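Side-chain contacts in dioxygenase (Pseudomonas brassicacearum, PDB 5V2D), which probably cleaves the central double bond of lignostilbenes with dioxygen, using an iron centre held by four histidines: residues A[103-108]-A[168-173]; A[110-113]-A[117-120]. One frame throughout, in Å; residues are numbered along the deposited sequence.

Interaction 1: A[103-108]-A[168-173]; sequences YVQTDR and LETLGE
Thr170 OG1 is gripped from two sides: it accepts the backbone N-H of Gln105 (N to OG1 2.8 Å, nearly straight at 176°) and donates its own proton to water 1, 2.7 Å from OG1. The contact joins two neighbouring blades of the seven-bladed beta-propeller of carotenoid-cleavage-type oxygenases, here the turn after strand 96-103 and the outermost strand, 170-173, of the four-stranded sheet that begins at strand 143-147. Water 1 spends both its protons on backbone carbonyls, Leu168 O at 2.6 Å and Tyr103 O at 2.8 Å, and thereby binds the same two segments a second time. With OG1 anti to the carbonyl carbon (chi1 -63°), the hydroxyl of Thr170 is held up to the Gln105 amide while CG2 lies alongside, 3.8 Å from Gln105 N. Gln105 is the centre of an inverse gamma turn, in which Thr106 N makes a weak bond back to Val104 O; the N-H that Thr170 accepts belongs to the central residue of this turn. The CB of Gln105 rests 3.8 Å from Thr170 CB, but its chain then bends at chi2 (-144°) and carries the amide away, towards Leu110 and Arg113 of helix 107-115. Val104 turns its side chain to Trp161 and Met163 of the adjoining strand, and Trp161 also touches Thr170. Strand 170-173 is itself irregular: Leu171 and Gly172 form a classic beta bulge opposite Ala162. Immediately beyond the turn, Thr106 is the N-cap of helix 107-115, its OG1 bonded to Leu109 N.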
# COMPACT_ATOMS: atom_id res chain seq x y z
N TYR A 103 -9.20 -13.41 7.46
CA TYR A 103 -8.67 -12.39 8.35
C TYR A 103 -7.34 -12.81 8.86
O TYR A 103 -7.11 -14.00 9.15
CB TYR A 103 -9.57 -12.17 9.56
CG TYR A 103 -10.69 -11.16 9.39
CD1 TYR A 103 -11.99 -11.51 9.58
CD2 TYR A 103 -10.41 -9.83 9.03
CE1 TYR A 103 -13.00 -10.57 9.47
CE2 TYR A 103 -11.42 -8.91 8.95
CZ TYR A 103 -12.74 -9.31 9.14
OH TYR A 103 -13.73 -8.37 8.98
N VAL A 104 -6.43 -11.86 8.96
CA VAL A 104 -5.22 -12.06 9.79
C VAL A 104 -5.67 -12.15 11.26
O VAL A 104 -6.30 -11.24 11.78
CB VAL A 104 -4.20 -10.92 9.67
CG1 VAL A 104 -2.91 -11.29 10.32
CG2 VAL A 104 -3.86 -10.64 8.19
N GLN A 105 -5.34 -13.24 11.93
CA GLN A 105 -5.77 -13.41 13.34
C GLN A 105 -4.76 -12.71 14.26
O GLN A 105 -4.07 -13.34 15.07
CB GLN A 105 -5.97 -14.86 13.68
CG GLN A 105 -7.02 -15.46 12.80
CD GLN A 105 -7.89 -16.47 13.46
OE1 GLN A 105 -7.58 -16.98 14.55
NE2 GLN A 105 -9.01 -16.79 12.82
N THR A 106 -4.76 -11.40 14.18
CA THR A 106 -3.98 -10.54 15.05
C THR A 106 -4.47 -10.65 16.49
O THR A 106 -5.63 -10.96 16.74
CB THR A 106 -4.05 -9.06 14.63
OG1 THR A 106 -5.37 -8.61 14.71
CG2 THR A 106 -3.46 -8.85 13.21
N ASP A 107 -3.61 -10.28 17.43
CA ASP A 107 -4.06 -10.22 18.81
C ASP A 107 -5.25 -9.21 18.91
O ASP A 107 -6.16 -9.43 19.66
CB ASP A 107 -3.00 -9.72 19.76
CG ASP A 107 -1.78 -10.60 19.86
OD1 ASP A 107 -1.77 -11.72 19.44
OD2 ASP A 107 -0.77 -10.17 20.49
N ARG A 108 -5.19 -8.12 18.16
CA ARG A 108 -6.22 -7.09 18.19
C ARG A 108 -7.58 -7.67 17.76
O ARG A 108 -8.60 -7.43 18.42
CB ARG A 108 -5.86 -5.94 17.30
CG ARG A 108 -6.96 -4.91 17.07
CD ARG A 108 -6.39 -3.67 16.40
NE ARG A 108 -7.40 -2.73 15.91
CZ ARG A 108 -7.18 -1.45 15.69
NH1 ARG A 108 -8.16 -0.70 15.14
NH2 ARG A 108 -6.05 -0.87 15.99
N LEU A 168 -3.82 -19.63 4.09
CA LEU A 168 -3.98 -18.30 4.75
C LEU A 168 -4.30 -18.43 6.25
O LEU A 168 -4.77 -17.47 6.87
CB LEU A 168 -4.94 -17.42 4.00
CG LEU A 168 -4.56 -17.10 2.56
CD1 LEU A 168 -5.74 -16.25 1.98
CD2 LEU A 168 -3.25 -16.34 2.52
N GLU A 169 -3.97 -19.61 6.83
CA GLU A 169 -3.99 -19.77 8.28
C GLU A 169 -2.94 -18.78 8.87
O GLU A 169 -1.85 -18.62 8.34
CB GLU A 169 -3.71 -21.25 8.69
CG GLU A 169 -3.75 -21.49 10.19
CD GLU A 169 -3.19 -22.90 10.63
OE1 GLU A 169 -2.71 -23.78 9.79
OE2 GLU A 169 -3.19 -23.07 11.90
N THR A 170 -3.30 -18.10 9.95
CA THR A 170 -2.36 -17.22 10.65
C THR A 170 -1.37 -18.04 11.46
O THR A 170 -1.76 -18.86 12.26
CB THR A 170 -3.11 -16.21 11.53
OG1 THR A 170 -3.93 -15.36 10.70
CG2 THR A 170 -2.15 -15.34 12.23
N LEU A 171 -0.10 -17.79 11.26
CA LEU A 171 1.00 -18.45 12.00
C LEU A 171 1.47 -17.68 13.18
O LEU A 171 1.92 -18.28 14.14
CB LEU A 171 2.21 -18.71 11.08
CG LEU A 171 1.78 -19.53 9.85
CD1 LEU A 171 2.85 -19.77 8.79
CD2 LEU A 171 1.22 -20.88 10.34
N GLY A 172 1.29 -16.37 13.24
CA GLY A 172 1.67 -15.59 14.46
C GLY A 172 2.49 -14.41 14.00
O GLY A 172 2.82 -14.24 12.80
N GLU A 173 2.84 -13.58 14.94
CA GLU A 173 3.72 -12.47 14.70
C GLU A 173 5.04 -13.02 14.19
O GLU A 173 5.56 -13.98 14.71
CB GLU A 173 3.93 -11.65 15.96
CG GLU A 173 4.78 -10.44 15.71
CD GLU A 173 5.01 -9.59 16.99
OE1 GLU A 173 5.68 -10.17 17.89
OE2 GLU A 173 4.61 -8.38 17.08
O HOH W 1 -5.80 -16.50 9.10

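Interaction 2: A[110-113]-A[117-120]; sequences LAQR and RSLN
Gln112 lays its side chain along the backbone of Arg117, Ser118 and Leu119, its CD 3.6 Å from Ser118 CA and its CB 3.3 Å from Arg117 O. The chain starts with CG anti to the carbonyl carbon (chi1 -64°) and runs extended beyond CG, which takes the amide from the helix across to Asn120. There Gln112 NE2 gives a nearly straight hydrogen bond to Asn120 OD1 (2.9 Å, 168°). The acceptor lies close to the amide plane of Gln112, whereas seen from Asn120 the donor stands above the carbonyl plane, and the two amide planes are turned 45° from each other. Gln112 NE2 also donates to water 2, at 3.1 Å, and that water is hydrogen-bonded to Ser118 OG, so the amide nitrogen has two acceptors to hold its rotation. The other end of the Asn120 amide is engaged too, ND2 bonding to Asn137 OD1. Among the connections that lie outside the blade strands of the beta-propeller, the chain here leaves helix 107-115 and doubles back. The bent i+5 to i bond from Arg117 N to Gln112 O (3.2 Å) is consistent with a Schellman-type C-terminal end. Leu119 reaches the helix with CD1, 3.5 Å from Ala111 O and in apolar contact with Ala111 CB, and its CG meets the aliphatic CG of Gln112. The second methyl of Leu119, CD2, is placed over the centre of the Arg117 guanidinium, 3.5 Å above its plane. NH1 of that guanidinium forms a salt bridge with Asp130 OD2, farther along the same loop.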
# COMPACT_ATOMS: atom_id res chain seq x y z
N LEU A 110 -8.46 -10.86 17.71
CA LEU A 110 -8.94 -11.91 18.60
C LEU A 110 -9.47 -11.33 19.91
O LEU A 110 -10.39 -11.89 20.51
CB LEU A 110 -7.83 -12.92 18.88
CG LEU A 110 -7.43 -13.77 17.68
CD1 LEU A 110 -6.35 -14.77 17.98
CD2 LEU A 110 -8.59 -14.46 16.99
N ALA A 111 -8.90 -10.23 20.38
CA ALA A 111 -9.45 -9.59 21.56
C ALA A 111 -10.88 -9.03 21.28
O ALA A 111 -11.79 -9.15 22.08
CB ALA A 111 -8.51 -8.53 22.12
N GLN A 112 -11.05 -8.41 20.12
CA GLN A 112 -12.38 -7.90 19.76
C GLN A 112 -13.36 -9.02 19.63
O GLN A 112 -14.50 -8.89 20.11
CB GLN A 112 -12.33 -7.05 18.46
CG GLN A 112 -11.50 -5.79 18.59
CD GLN A 112 -11.71 -4.80 17.44
OE1 GLN A 112 -12.55 -5.08 16.56
NE2 GLN A 112 -11.11 -3.57 17.54
N ARG A 113 -12.95 -10.13 19.02
CA ARG A 113 -13.85 -11.27 18.91
C ARG A 113 -14.19 -11.86 20.32
O ARG A 113 -15.30 -12.28 20.56
CB ARG A 113 -13.27 -12.38 18.06
CG ARG A 113 -13.31 -12.04 16.54
CD ARG A 113 -12.82 -13.19 15.75
NE ARG A 113 -12.99 -12.96 14.33
CZ ARG A 113 -12.85 -13.90 13.41
NH1 ARG A 113 -12.31 -15.12 13.69
NH2 ARG A 113 -13.13 -13.60 12.13
N ARG A 117 -17.01 -6.96 20.28
CA ARG A 117 -17.12 -5.55 19.88
C ARG A 117 -15.75 -4.94 19.61
O ARG A 117 -14.74 -5.50 20.02
CB ARG A 117 -17.84 -4.69 20.94
CG ARG A 117 -17.07 -4.62 22.29
CD ARG A 117 -17.90 -3.92 23.41
NE ARG A 117 -17.24 -4.27 24.67
CZ ARG A 117 -16.35 -3.46 25.25
NH1 ARG A 117 -16.10 -2.29 24.78
NH2 ARG A 117 -15.76 -3.81 26.36
N SER A 118 -15.74 -3.77 19.02
CA SER A 118 -14.55 -3.01 18.80
C SER A 118 -14.02 -2.53 20.15
O SER A 118 -14.80 -2.11 21.00
CB SER A 118 -14.80 -1.76 17.92
OG SER A 118 -13.77 -0.86 17.97
N LEU A 119 -12.71 -2.63 20.34
CA LEU A 119 -12.01 -2.21 21.53
C LEU A 119 -10.96 -1.15 21.24
O LEU A 119 -10.16 -0.78 22.12
CB LEU A 119 -11.31 -3.42 22.15
CG LEU A 119 -12.25 -4.56 22.47
CD1 LEU A 119 -11.45 -5.80 22.87
CD2 LEU A 119 -13.28 -4.13 23.54
N ASN A 120 -10.92 -0.67 20.00
CA ASN A 120 -9.83 0.13 19.55
C ASN A 120 -10.36 1.52 19.06
O ASN A 120 -11.39 1.60 18.41
CB ASN A 120 -9.02 -0.64 18.49
CG ASN A 120 -8.30 -1.86 19.06
OD1 ASN A 120 -8.92 -2.87 19.38
ND2 ASN A 120 -6.98 -1.77 19.18
O HOH W 2 -11.96 -1.06 15.94

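From the N terminus, the chain leaves strand 96-103, passes the turn at 104-106 and enters helix 107-115, so the first segment of interaction 1 leads straight into interaction 2. Interaction 2 closes a short loop, with three residues between segments 110-113 and 117-120. The chain then runs on through strands 143-147, 150-154 and 161-163 before segment 168-173 closes the much longer loop of interaction 1, inside which interaction 2 is nested. Their centres lie 14 Å apart. Besides sharing the helix, they meet through Arg108 against Asn120 and Tyr103 against Arg113, connecting the junction between two sheets to the loop after the helix.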